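Side-chain contacts in tyrosyl-DNA phosphodiesterase 2 (Danio rerio, PDB 4F1H), which belongs to the endonuclease/exonuclease/phosphatase family of the DNase I-like clan and is modelled here with DNA and magnesium: residues T153-R156 / D157-A161; Q123-E126 / R127-L131; D172-Q176 / L177-E181; N18-D21 / R22-L26; M73-K76 / S77-K80. One frame throughout, in Å; residues are numbered along the deposited sequence.

Contact 1: residues T153-R156 / D157-A161; sequences TNLR and DAEVA. With nucleotides of chain A.
Arg156 sits at the N-cap of helix 157-161, and its carbonyl O accepts from Glu159 N at 2.9 Å, with the donor above the carbonyl plane. The Glu159 side chain returns a bond to the N-cap backbone. Arg156 N donates to Glu159 OE1 at 3.1 Å, meeting that oxygen from above the carboxylate plane. Just before the cap, Thr153 OG1 accepts from Leu155 N in an ST turn. The whole element follows strand 145-150 in the DNase I-like fold and carries DNA-binding side chains. Glu159 reaches back along Arg156 with its chain extended beyond CG. The two side chains lie side by side and point the same way, their guanidinium and carboxylate planes 54° apart. Glu159 OE1 also forms a salt bridge with Arg127, and OE2 accepts from Ser124 OG. Leu155 touches the helix with both methyls. CD2 lies 3.5 Å from Glu159 OE1, and CD1 packs on Val160 CG2 at 3.8 Å. Asp157 turns to a salt bridge with Arg207. Asn154 ND2 donates to OP3 of DT1 of chain A and to Leu117 O. Arg156 bends at its second torsion (chi2 71°), which turns its guanidinium to the DNA. NH1 returns to Asn154 O at 2.8 Å, a bond that helps fix the rotation of the group. Two phosphates meet its edge near the plane. NE and NH2 both donate to OP1 of DC3 of chain A, and NH2 also bonds OP1 of DG2 of chain A at 2.8 Å.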
# COMPACT_ATOMS: atom_id res chain seq x y z
N THR B 153 7.21 6.51 -10.23
CA THR B 153 7.30 5.43 -9.27
C THR B 153 6.64 4.15 -9.80
O THR B 153 6.80 3.11 -9.19
CB THR B 153 6.58 5.79 -7.97
OG1 THR B 153 5.16 5.81 -8.22
CG2 THR B 153 7.07 7.10 -7.39
N ASN B 154 5.84 4.23 -10.89
CA ASN B 154 5.05 3.09 -11.35
C ASN B 154 4.17 2.46 -10.27
O ASN B 154 3.75 1.28 -10.39
CB ASN B 154 5.96 2.04 -12.01
CG ASN B 154 6.28 2.41 -13.42
OD1 ASN B 154 5.36 2.51 -14.24
ND2 ASN B 154 7.56 2.62 -13.74
N LEU B 155 3.88 3.22 -9.23
CA LEU B 155 3.17 2.65 -8.07
C LEU B 155 1.68 2.53 -8.27
O LEU B 155 1.02 3.35 -8.94
CB LEU B 155 3.41 3.51 -6.81
CG LEU B 155 4.80 3.24 -6.22
CD1 LEU B 155 5.13 4.34 -5.17
CD2 LEU B 155 5.02 1.80 -5.67
N ARG B 156 1.15 1.50 -7.64
CA ARG B 156 -0.30 1.37 -7.43
C ARG B 156 -0.53 1.66 -5.94
O ARG B 156 0.36 1.38 -5.13
CB ARG B 156 -0.67 -0.07 -7.74
CG ARG B 156 -0.83 -0.38 -9.21
CD ARG B 156 0.48 -0.38 -9.98
NE ARG B 156 0.20 -0.69 -11.38
CZ ARG B 156 1.10 -0.75 -12.35
NH1 ARG B 156 2.42 -0.47 -12.15
NH2 ARG B 156 0.66 -1.08 -13.56
N ASP B 157 -1.69 2.24 -5.58
CA ASP B 157 -1.96 2.60 -4.17
C ASP B 157 -1.70 1.46 -3.20
O ASP B 157 -1.17 1.68 -2.10
CB ASP B 157 -3.40 3.05 -3.94
CG ASP B 157 -3.75 4.33 -4.63
OD1 ASP B 157 -2.84 5.03 -5.15
OD2 ASP B 157 -4.95 4.66 -4.66
N ALA B 158 -2.12 0.25 -3.58
CA ALA B 158 -1.91 -0.85 -2.65
C ALA B 158 -0.44 -1.20 -2.41
O ALA B 158 -0.08 -1.72 -1.35
CB ALA B 158 -2.67 -2.05 -3.11
N GLU B 159 0.42 -0.91 -3.38
CA GLU B 159 1.83 -1.24 -3.20
C GLU B 159 2.45 -0.42 -2.08
O GLU B 159 3.33 -0.90 -1.36
CB GLU B 159 2.60 -1.04 -4.52
CG GLU B 159 2.17 -2.05 -5.55
CD GLU B 159 2.72 -1.84 -6.96
OE1 GLU B 159 3.30 -0.76 -7.27
OE2 GLU B 159 2.55 -2.77 -7.79
N VAL B 160 1.97 0.82 -1.93
CA VAL B 160 2.40 1.67 -0.84
C VAL B 160 1.83 1.17 0.50
O VAL B 160 2.57 1.02 1.47
CB VAL B 160 1.98 3.13 -1.09
CG1 VAL B 160 2.46 4.00 0.04
CG2 VAL B 160 2.59 3.59 -2.43
N ALA B 161 0.53 0.88 0.55
CA ALA B 161 -0.04 0.31 1.78
C ALA B 161 0.70 -0.97 2.15
O ALA B 161 1.01 -1.20 3.33
CB ALA B 161 -1.55 0.06 1.64
OP3 DT A 1 7.72 3.00 -16.81
P DT A 1 6.46 3.60 -17.34
OP1 DT A 1 6.62 4.66 -18.33
OP2 DT A 1 5.62 4.22 -16.26
O5' DT A 1 5.61 2.38 -17.89
C5' DT A 1 4.48 2.69 -18.74
C4' DT A 1 3.89 1.36 -19.16
O4' DT A 1 4.79 0.82 -20.17
C3' DT A 1 3.76 0.31 -18.06
O3' DT A 1 2.63 -0.53 -18.36
C2' DT A 1 5.05 -0.50 -18.19
C1' DT A 1 5.24 -0.47 -19.70
N1 DT A 1 6.65 -0.71 -20.13
C2 DT A 1 6.91 -1.83 -20.90
O2 DT A 1 6.03 -2.65 -21.24
N3 DT A 1 8.23 -1.98 -21.25
C4 DT A 1 9.30 -1.15 -20.93
O4 DT A 1 10.46 -1.39 -21.32
C5 DT A 1 8.93 0.00 -20.12
C7 DT A 1 9.99 0.97 -19.66
C6 DT A 1 7.65 0.18 -19.76
P DG A 2 1.97 -1.44 -17.23
OP1 DG A 2 2.10 -0.74 -15.92
OP2 DG A 2 2.45 -2.87 -17.38
O5' DG A 2 0.44 -1.53 -17.68
C5' DG A 2 -0.28 -0.31 -17.77
C4' DG A 2 -1.72 -0.64 -17.43
O4' DG A 2 -2.32 -1.33 -18.57
C3' DG A 2 -1.96 -1.51 -16.21
O3' DG A 2 -2.99 -0.82 -15.49
C2' DG A 2 -2.49 -2.83 -16.80
C1' DG A 2 -3.18 -2.32 -18.06
N9 DG A 2 -3.32 -3.30 -19.13
C8 DG A 2 -2.31 -4.01 -19.80
N7 DG A 2 -2.79 -4.81 -20.75
C5 DG A 2 -4.19 -4.61 -20.67
C6 DG A 2 -5.26 -5.20 -21.41
O6 DG A 2 -5.16 -6.02 -22.32
N1 DG A 2 -6.52 -4.73 -21.03
C2 DG A 2 -6.71 -3.78 -20.05
N2 DG A 2 -7.98 -3.42 -19.78
N3 DG A 2 -5.73 -3.24 -19.33
C4 DG A 2 -4.50 -3.68 -19.71
P DC A 3 -3.34 -1.19 -13.96
OP1 DC A 3 -2.09 -1.24 -13.18
OP2 DC A 3 -4.28 -2.36 -13.95
O5' DC A 3 -4.18 0.09 -13.53
C5' DC A 3 -5.25 0.49 -14.42
C4' DC A 3 -5.91 1.68 -13.78
O4' DC A 3 -6.93 2.26 -14.69
C3' DC A 3 -6.59 1.40 -12.44
O3' DC A 3 -6.18 2.44 -11.56
C2' DC A 3 -8.09 1.45 -12.81
C1' DC A 3 -8.10 2.51 -13.91
N1 DC A 3 -9.19 2.39 -14.91
C2 DC A 3 -9.93 3.54 -15.21
O2 DC A 3 -9.70 4.60 -14.60
N3 DC A 3 -10.92 3.43 -16.14
C4 DC A 3 -11.14 2.25 -16.75
N4 DC A 3 -12.12 2.21 -17.66
C5 DC A 3 -10.37 1.07 -16.46
C6 DC A 3 -9.40 1.19 -15.54

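Contact 2: residues Q123-E126 / R127-L131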
# COMPACT_ATOMS: atom_id res chain seq x y z
N GLN B 123 5.78 -6.39 -12.05
CA GLN B 123 7.02 -6.20 -11.32
C GLN B 123 6.85 -5.59 -9.93
O GLN B 123 7.77 -4.96 -9.38
CB GLN B 123 8.02 -5.38 -12.17
CG GLN B 123 8.43 -6.09 -13.49
CD GLN B 123 9.14 -7.41 -13.18
OE1 GLN B 123 9.97 -7.48 -12.29
NE2 GLN B 123 8.77 -8.47 -13.91
N SER B 124 5.68 -5.81 -9.33
CA SER B 124 5.41 -5.26 -8.02
C SER B 124 6.46 -5.67 -6.97
O SER B 124 6.80 -4.88 -6.09
CB SER B 124 3.97 -5.64 -7.59
OG SER B 124 3.64 -5.12 -6.32
N GLN B 125 6.99 -6.89 -7.06
CA GLN B 125 7.98 -7.34 -6.08
C GLN B 125 9.25 -6.47 -6.11
O GLN B 125 9.66 -5.94 -5.05
CB GLN B 125 8.35 -8.82 -6.29
CG GLN B 125 9.49 -9.26 -5.39
CD GLN B 125 9.72 -10.77 -5.40
OE1 GLN B 125 9.35 -11.47 -6.35
NE2 GLN B 125 10.32 -11.28 -4.33
N GLU B 126 9.85 -6.30 -7.28
CA GLU B 126 11.09 -5.52 -7.33
C GLU B 126 10.77 -4.04 -7.10
O GLU B 126 11.50 -3.33 -6.41
CB GLU B 126 11.82 -5.75 -8.65
CG GLU B 126 13.05 -4.90 -8.93
CD GLU B 126 14.18 -5.05 -7.92
OE1 GLU B 126 14.26 -6.10 -7.18
OE2 GLU B 126 15.01 -4.10 -7.86
N ARG B 127 9.66 -3.57 -7.66
CA ARG B 127 9.29 -2.16 -7.45
C ARG B 127 9.13 -1.84 -5.97
O ARG B 127 9.57 -0.79 -5.50
CB ARG B 127 8.00 -1.83 -8.25
CG ARG B 127 7.38 -0.49 -7.95
CD ARG B 127 6.41 -0.16 -9.05
NE ARG B 127 5.30 -1.12 -9.15
CZ ARG B 127 5.12 -1.97 -10.17
NH1 ARG B 127 5.97 -2.00 -11.20
NH2 ARG B 127 4.04 -2.77 -10.19
N THR B 128 8.51 -2.73 -5.19
CA THR B 128 8.33 -2.38 -3.79
C THR B 128 9.65 -2.52 -3.00
O THR B 128 9.88 -1.76 -2.06
CB THR B 128 7.16 -3.14 -3.14
OG1 THR B 128 7.34 -4.55 -3.36
CG2 THR B 128 5.84 -2.70 -3.77
N LYS B 129 10.54 -3.43 -3.39
CA LYS B 129 11.88 -3.43 -2.75
C LYS B 129 12.60 -2.09 -2.98
O LYS B 129 13.25 -1.55 -2.07
CB LYS B 129 12.76 -4.55 -3.30
CG LYS B 129 12.22 -5.94 -3.01
CD LYS B 129 13.20 -6.97 -3.57
CE LYS B 129 12.61 -8.37 -3.49
NZ LYS B 129 13.60 -9.41 -3.91
N GLN B 130 12.46 -1.55 -4.19
CA GLN B 130 13.04 -0.23 -4.49
C GLN B 130 12.35 0.86 -3.71
O GLN B 130 12.99 1.75 -3.17
CB GLN B 130 12.98 0.04 -6.01
CG GLN B 130 13.79 -0.95 -6.82
CD GLN B 130 13.54 -0.80 -8.31
OE1 GLN B 130 12.77 0.08 -8.71
NE2 GLN B 130 14.15 -1.66 -9.13
N LEU B 131 11.01 0.81 -3.61
CA LEU B 131 10.31 1.81 -2.83
C LEU B 131 10.80 1.80 -1.39
O LEU B 131 10.99 2.85 -0.78
CB LEU B 131 8.79 1.58 -2.86
CG LEU B 131 8.01 2.47 -1.92
CD1 LEU B 131 8.01 3.96 -2.40
CD2 LEU B 131 6.57 1.94 -1.94
O HOH W 1 13.34 -8.50 -6.72
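Glu126 and Gln130 are joined by a side-chain hydrogen bond one turn apart near the start of helix 124-140. Gln130 NE2 donates to Glu126 OE2 at 2.9 Å, on the anti lone pair. The carboxylate and amide planes stand 78° apart. Glu126 bends at its second torsion (chi2 61°), which swings the carboxylate along the helix to Gln130. Glu126 OE1 bonds Thr91. A water links Glu126 OE1, at 2.6 Å, to Lys129 NZ, at 3.0 Å. Arg127 NH1 donates to the carbonyls of Glu118 and Cys120.

Backbone bonds run i to i+4, beginning with Arg127 N to Gln123 O at 2.9 Å. Gln123 is the N-cap. Thr128 OG1 lies 2.8 Å from Ser124 O.

Two contacts are van der Waals. The Lys129 chain runs beside Gln125, with CE 3.8 Å from Gln125 CG. The Arg127 guanidinium lays one face over the backbone of Gln123 and Ser124, with NH2 3.6 Å from Ser124 N.

The helix belongs to the beta-alpha-beta unit of strands 108-114 and 145-150. Gln130 NE2 is shared by the carboxylates of Glu126 and Glu118. The donors around Glu126, namely this amide, Thr91 and the water-linked Lys129, are consistent with a charged carboxylate.

Contact 3: residues D172-Q176 / L177-E181; sequences DVWEQ and LGKQE
Trp174 CG lies anti to its own backbone N (chi1 175°), which brings the indole against Lys179, with its NE1 edge facing Gln180. Lys179 has a positive phi of 50° and brings its CA over one face of the ring. This CH-pi contact measures 3.6 Å from Lys179 CA to the centroid of the six-membered ring. Lys179 CB and CG continue the cover, with CB 3.6 Å from Trp174 CH2. At the ring edge, Trp174 NE1 donates in the ring plane to Gln180 O at 2.9 Å. Face and edge together fix the rotation of the indole. A water bridges Trp174 O and Gln180 N. Gln180 NE2 reaches back to Leu177 O, at 2.9 Å. Val173 and Leu177 run side by side, with CG1 of Val173 3.7 Å from CD1 of Leu177. Both pack on Pro221 of strand 220-227. Asp172 is the N-cap, its OD1 making weak bonds to Trp174 N and Glu175 N and its OD2 pairing with Arg204. Lys179 N bonds Trp174 O at 3.1 Å, and Gly178 N bonds Glu175 O at 2.9 Å. With the positive phi of Gly178, 109°, these two bonds end the short helix in a Schellman motif.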
# COMPACT_ATOMS: atom_id res chain seq x y z
N ASP B 172 2.66 12.30 0.63
CA ASP B 172 2.56 12.32 -0.83
C ASP B 172 1.88 13.66 -1.13
O ASP B 172 0.77 13.94 -0.63
CB ASP B 172 1.72 11.11 -1.25
CG ASP B 172 1.35 11.11 -2.73
OD1 ASP B 172 0.94 12.17 -3.24
OD2 ASP B 172 1.45 10.01 -3.34
N VAL B 173 2.49 14.51 -1.97
CA VAL B 173 1.97 15.87 -2.19
C VAL B 173 0.54 15.90 -2.74
O VAL B 173 -0.30 16.73 -2.31
CB VAL B 173 2.95 16.71 -3.07
CG1 VAL B 173 2.35 18.04 -3.47
CG2 VAL B 173 4.28 16.90 -2.34
N TRP B 174 0.23 15.00 -3.68
CA TRP B 174 -1.11 14.99 -4.23
C TRP B 174 -2.13 14.69 -3.11
O TRP B 174 -3.20 15.31 -3.09
CB TRP B 174 -1.23 13.95 -5.35
CG TRP B 174 -2.61 13.82 -5.86
CD1 TRP B 174 -3.24 14.67 -6.72
CD2 TRP B 174 -3.54 12.75 -5.59
NE1 TRP B 174 -4.51 14.20 -7.00
CE2 TRP B 174 -4.71 13.03 -6.32
CE3 TRP B 174 -3.48 11.58 -4.81
CZ2 TRP B 174 -5.85 12.20 -6.27
CZ3 TRP B 174 -4.60 10.75 -4.76
CH2 TRP B 174 -5.77 11.06 -5.49
N GLU B 175 -1.82 13.75 -2.22
CA GLU B 175 -2.73 13.46 -1.09
C GLU B 175 -2.84 14.67 -0.18
O GLU B 175 -3.94 15.09 0.21
CB GLU B 175 -2.21 12.26 -0.29
CG GLU B 175 -2.21 10.98 -1.10
CD GLU B 175 -1.73 9.78 -0.30
OE1 GLU B 175 -1.11 9.95 0.79
OE2 GLU B 175 -1.98 8.65 -0.77
N GLN B 176 -1.70 15.25 0.14
CA GLN B 176 -1.65 16.38 1.07
C GLN B 176 -2.44 17.57 0.52
O GLN B 176 -3.06 18.34 1.28
CB GLN B 176 -0.18 16.75 1.32
CG GLN B 176 0.05 17.77 2.43
CD GLN B 176 -0.25 17.19 3.81
OE1 GLN B 176 -0.18 15.97 4.02
NE2 GLN B 176 -0.58 18.06 4.75
N LEU B 177 -2.47 17.71 -0.81
CA LEU B 177 -3.19 18.83 -1.43
C LEU B 177 -4.69 18.55 -1.61
O LEU B 177 -5.41 19.37 -2.18
CB LEU B 177 -2.54 19.26 -2.76
CG LEU B 177 -1.19 19.97 -2.62
CD1 LEU B 177 -0.58 20.25 -3.99
CD2 LEU B 177 -1.36 21.27 -1.85
N GLY B 178 -5.15 17.42 -1.11
CA GLY B 178 -6.58 17.16 -1.09
C GLY B 178 -7.12 16.11 -2.04
O GLY B 178 -8.34 16.03 -2.29
N LYS B 179 -6.21 15.31 -2.59
CA LYS B 179 -6.60 14.27 -3.55
C LYS B 179 -7.50 14.82 -4.68
O LYS B 179 -8.57 14.24 -4.98
CB LYS B 179 -7.28 13.08 -2.86
CG LYS B 179 -6.37 12.29 -1.91
CD LYS B 179 -7.10 11.06 -1.37
CE LYS B 179 -6.17 10.19 -0.55
NZ LYS B 179 -6.86 8.92 -0.13
N GLN B 180 -7.03 15.88 -5.31
CA GLN B 180 -7.83 16.59 -6.31
C GLN B 180 -7.99 15.77 -7.58
O GLN B 180 -7.03 15.18 -8.09
CB GLN B 180 -7.25 17.98 -6.58
CG GLN B 180 -7.14 18.81 -5.28
CD GLN B 180 -6.81 20.26 -5.51
OE1 GLN B 180 -7.06 20.79 -6.59
NE2 GLN B 180 -6.25 20.92 -4.51
N GLU B 181 -9.22 15.71 -8.09
CA GLU B 181 -9.57 14.73 -9.10
C GLU B 181 -8.92 15.01 -10.44
O GLU B 181 -8.61 14.09 -11.20
CB GLU B 181 -11.10 14.64 -9.26
CG GLU B 181 -11.67 13.40 -8.60
CD GLU B 181 -11.02 12.13 -9.11
OE1 GLU B 181 -10.80 12.03 -10.34
OE2 GLU B 181 -10.71 11.23 -8.28
O HOH W 2 -4.52 17.05 -4.75

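Contact 4: residues N18-D21 / R22-L26; sequences NLAD and RARGL
Asp21 and Arg24 form a salt bridge on the surface of helix 19-33, Arg24 NH1 donating to Asp21 OD1 at 2.8 Å. The carboxylate oxygen lies in the guanidinium plane, at the edge. The NH1 group meets it on the anti side, tilted 30° from the carboxylate plane. Arg24 bends at its third torsion (chi3 -63°), which folds the guanidinium back along the helix. One face then sits over Ala20 O, which is 3.8 Å from Arg24 CZ. The other oxygen of Asp21, OD2, takes a weak bond from Asn18 ND2. Asn18 is the N-cap of this helix, which crosses between the parallel strands 4-10 and 37-43 in a beta-alpha-beta unit. Its side chain makes no capping bond, but its carbonyl O accepts from Arg22 N at 2.9 Å. Arg22 leaves another side of the helix, roughly at right angles to Arg24. Its CG, anti to the carbonyl carbon (chi1 -68°), passes Asn18 O at 3.3 Å. A bend at the third torsion then sets the guanidinium over Leu19, whose CD1 lies against one face, 3.4 Å from NH1. Arg22 NH1 donates to the loop carbonyls of Asp15 and Leu17, NE to Thr238 O, and NH2 to Asp12 O.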
# COMPACT_ATOMS: atom_id res chain seq x y z
N ASN B 18 9.11 11.30 -33.44
CA ASN B 18 9.04 12.73 -33.17
C ASN B 18 9.78 13.10 -31.88
O ASN B 18 9.40 14.04 -31.18
CB ASN B 18 7.58 13.22 -33.08
CG ASN B 18 6.81 13.05 -34.38
OD1 ASN B 18 5.92 12.20 -34.47
ND2 ASN B 18 7.13 13.85 -35.37
N LEU B 19 10.85 12.38 -31.56
CA LEU B 19 11.59 12.71 -30.31
C LEU B 19 12.16 14.15 -30.22
O LEU B 19 12.04 14.81 -29.19
CB LEU B 19 12.67 11.65 -30.00
CG LEU B 19 13.09 11.61 -28.53
CD1 LEU B 19 11.90 11.36 -27.58
CD2 LEU B 19 14.14 10.52 -28.36
N ALA B 20 12.76 14.65 -31.30
CA ALA B 20 13.26 16.03 -31.32
C ALA B 20 12.13 17.06 -31.14
O ALA B 20 12.30 18.02 -30.39
CB ALA B 20 14.04 16.29 -32.60
N ASP B 21 11.00 16.87 -31.82
CA ASP B 21 9.86 17.78 -31.63
C ASP B 21 9.35 17.71 -30.19
O ASP B 21 8.95 18.73 -29.60
CB ASP B 21 8.72 17.42 -32.58
CG ASP B 21 9.06 17.68 -34.04
OD1 ASP B 21 9.77 18.67 -34.30
OD2 ASP B 21 8.62 16.89 -34.90
N ARG B 22 9.33 16.51 -29.61
CA ARG B 22 8.86 16.38 -28.22
C ARG B 22 9.82 17.01 -27.18
O ARG B 22 9.39 17.62 -26.19
CB ARG B 22 8.48 14.91 -27.90
CG ARG B 22 7.21 14.46 -28.69
CD ARG B 22 7.12 12.95 -28.84
NE ARG B 22 7.58 12.35 -27.59
CZ ARG B 22 8.37 11.27 -27.52
NH1 ARG B 22 8.78 10.63 -28.61
NH2 ARG B 22 8.75 10.86 -26.34
N ALA B 23 11.13 16.95 -27.43
CA ALA B 23 12.09 17.61 -26.55
C ALA B 23 11.92 19.12 -26.61
O ALA B 23 12.07 19.82 -25.60
CB ALA B 23 13.53 17.23 -26.93
N ARG B 24 11.62 19.62 -27.81
CA ARG B 24 11.31 21.04 -27.98
C ARG B 24 10.08 21.42 -27.18
O ARG B 24 10.00 22.51 -26.57
CB ARG B 24 11.12 21.36 -29.46
CG ARG B 24 12.27 22.12 -30.07
CD ARG B 24 11.89 22.67 -31.44
NE ARG B 24 11.61 21.58 -32.38
CZ ARG B 24 12.56 20.84 -32.97
NH1 ARG B 24 12.22 19.86 -33.81
NH2 ARG B 24 13.84 21.08 -32.72
N GLY B 25 9.10 20.52 -27.18
CA GLY B 25 7.92 20.66 -26.34
C GLY B 25 8.27 20.79 -24.86
O GLY B 25 7.80 21.69 -24.16
N LEU B 26 9.11 19.88 -24.37
CA LEU B 26 9.53 19.98 -22.98
C LEU B 26 10.22 21.32 -22.72
O LEU B 26 9.98 21.95 -21.70
CB LEU B 26 10.45 18.80 -22.59
CG LEU B 26 11.13 18.91 -21.23
CD1 LEU B 26 10.12 18.91 -20.09
CD2 LEU B 26 12.12 17.72 -21.07

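Contact 5: residues M73-K76 / S77-K80; sequences MLRK and SRVK
Arg75 O takes two backbone bonds, from Arg78 N and from Val79 N, each at 3.0 Å. The two donors approach differently. Val79 N comes almost straight on, at a C=O...N angle of 171°. Arg78 N stands above the carbonyl plane. One acceptor thus holds both residues. The charged ends of the arginines point to other partners. Arg78 bends at its second and third torsions, and NE forms a salt bridge with Asp36 while NH2 donates to Asp1 O. Arg75 NH1 donates to Tyr58 OH. Ser77 lies beside the Arg75 chain, with OG 3.8 Å from CG and 4.0 Å from NE. The hydroxyl takes the position between backbone N and carbonyl carbon (chi1 63°), which turns it to this chain. Next to the turn, Leu74 and Val79 both direct their CB atoms toward the other segment. Val79 CG1 lies 4.1 Å from Leu74 CB, and Val79 CB rests 3.6 Å from Arg75 O. Both side chains also pack on Val103 of strand 97-105. The arrangement is a type I beta turn, Arg75 to Arg78, leading from strand 69-75 in one sheet to strand 80-88 in the other, as fits the two-sheet sandwich of the DNase I-like fold.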
# COMPACT_ATOMS: atom_id res chain seq x y z
N MET B 73 17.83 18.52 -13.07
CA MET B 73 18.32 19.81 -13.58
C MET B 73 18.10 20.81 -12.47
O MET B 73 17.01 20.86 -11.85
CB MET B 73 17.51 20.23 -14.82
CG MET B 73 17.66 19.25 -15.96
SD MET B 73 16.44 19.59 -17.28
CE MET B 73 16.86 21.31 -17.73
N LEU B 74 19.12 21.62 -12.19
CA LEU B 74 19.07 22.64 -11.13
C LEU B 74 19.17 24.05 -11.73
O LEU B 74 20.07 24.32 -12.53
CB LEU B 74 20.26 22.45 -10.16
CG LEU B 74 20.36 21.06 -9.54
CD1 LEU B 74 21.64 20.91 -8.66
CD2 LEU B 74 19.10 20.76 -8.76
N ARG B 75 18.25 24.95 -11.39
CA ARG B 75 18.33 26.30 -11.94
C ARG B 75 19.48 27.05 -11.26
O ARG B 75 19.39 27.36 -10.07
CB ARG B 75 17.03 27.05 -11.71
CG ARG B 75 16.94 28.37 -12.56
CD ARG B 75 15.49 28.76 -12.91
NE ARG B 75 15.49 29.91 -13.84
CZ ARG B 75 15.20 29.86 -15.14
NH1 ARG B 75 14.81 28.72 -15.72
NH2 ARG B 75 15.26 30.96 -15.88
N LYS B 76 20.53 27.38 -12.02
CA LYS B 76 21.76 27.90 -11.42
C LYS B 76 21.57 29.20 -10.66
O LYS B 76 22.25 29.45 -9.66
CB LYS B 76 22.83 28.06 -12.51
CG LYS B 76 23.28 26.73 -13.10
CD LYS B 76 24.39 26.91 -14.15
CE LYS B 76 23.85 27.16 -15.54
NZ LYS B 76 24.98 27.38 -16.52
N SER B 77 20.62 30.02 -11.10
CA SER B 77 20.42 31.31 -10.45
C SER B 77 19.70 31.20 -9.11
O SER B 77 19.70 32.15 -8.31
CB SER B 77 19.65 32.25 -11.37
OG SER B 77 18.35 31.74 -11.65
N ARG B 78 19.10 30.04 -8.85
CA ARG B 78 18.26 29.84 -7.66
C ARG B 78 18.78 28.83 -6.64
O ARG B 78 18.40 28.89 -5.46
CB ARG B 78 16.84 29.45 -8.08
CG ARG B 78 16.16 30.59 -8.84
CD ARG B 78 15.31 31.41 -7.89
NE ARG B 78 14.12 30.64 -7.49
CZ ARG B 78 13.24 31.04 -6.58
NH1 ARG B 78 13.39 32.22 -5.95
NH2 ARG B 78 12.20 30.26 -6.28
N VAL B 79 19.60 27.89 -7.11
CA VAL B 79 20.01 26.73 -6.34
C VAL B 79 21.54 26.59 -6.41
O VAL B 79 22.12 26.67 -7.51
CB VAL B 79 19.36 25.46 -7.01
CG1 VAL B 79 19.87 24.18 -6.41
CG2 VAL B 79 17.81 25.56 -6.91
N LYS B 80 22.19 26.38 -5.26
CA LYS B 80 23.63 26.12 -5.23
C LYS B 80 23.86 24.65 -4.98
O LYS B 80 23.30 24.09 -4.05
CB LYS B 80 24.29 26.94 -4.13
CG LYS B 80 24.33 28.44 -4.49
CD LYS B 80 24.64 29.29 -3.27
CE LYS B 80 24.62 30.77 -3.62
NZ LYS B 80 24.96 31.58 -2.41

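How the contacts relate
Contacts 1 and 2 form one unit, with centres 9 Å apart. They are joined where Arg127 NE meets Glu159 OE1 at 2.8 Å. Contact 1 holds the DNA phosphates directly, and its Asn154 side chain is about 7 Å from a magnesium ion. Contact 2 lies behind it, consistent with a second-shell place, its nearest atom about 6 Å from the DNA. Contact 3 comes within about 6 Å of contact 1 by nearest atoms. Contact 4 places the Arg22 side chain about 9 Å from magnesium. Contact 5 is about 18 Å from the DNA by nearest atoms and about 6 Å from contact 4.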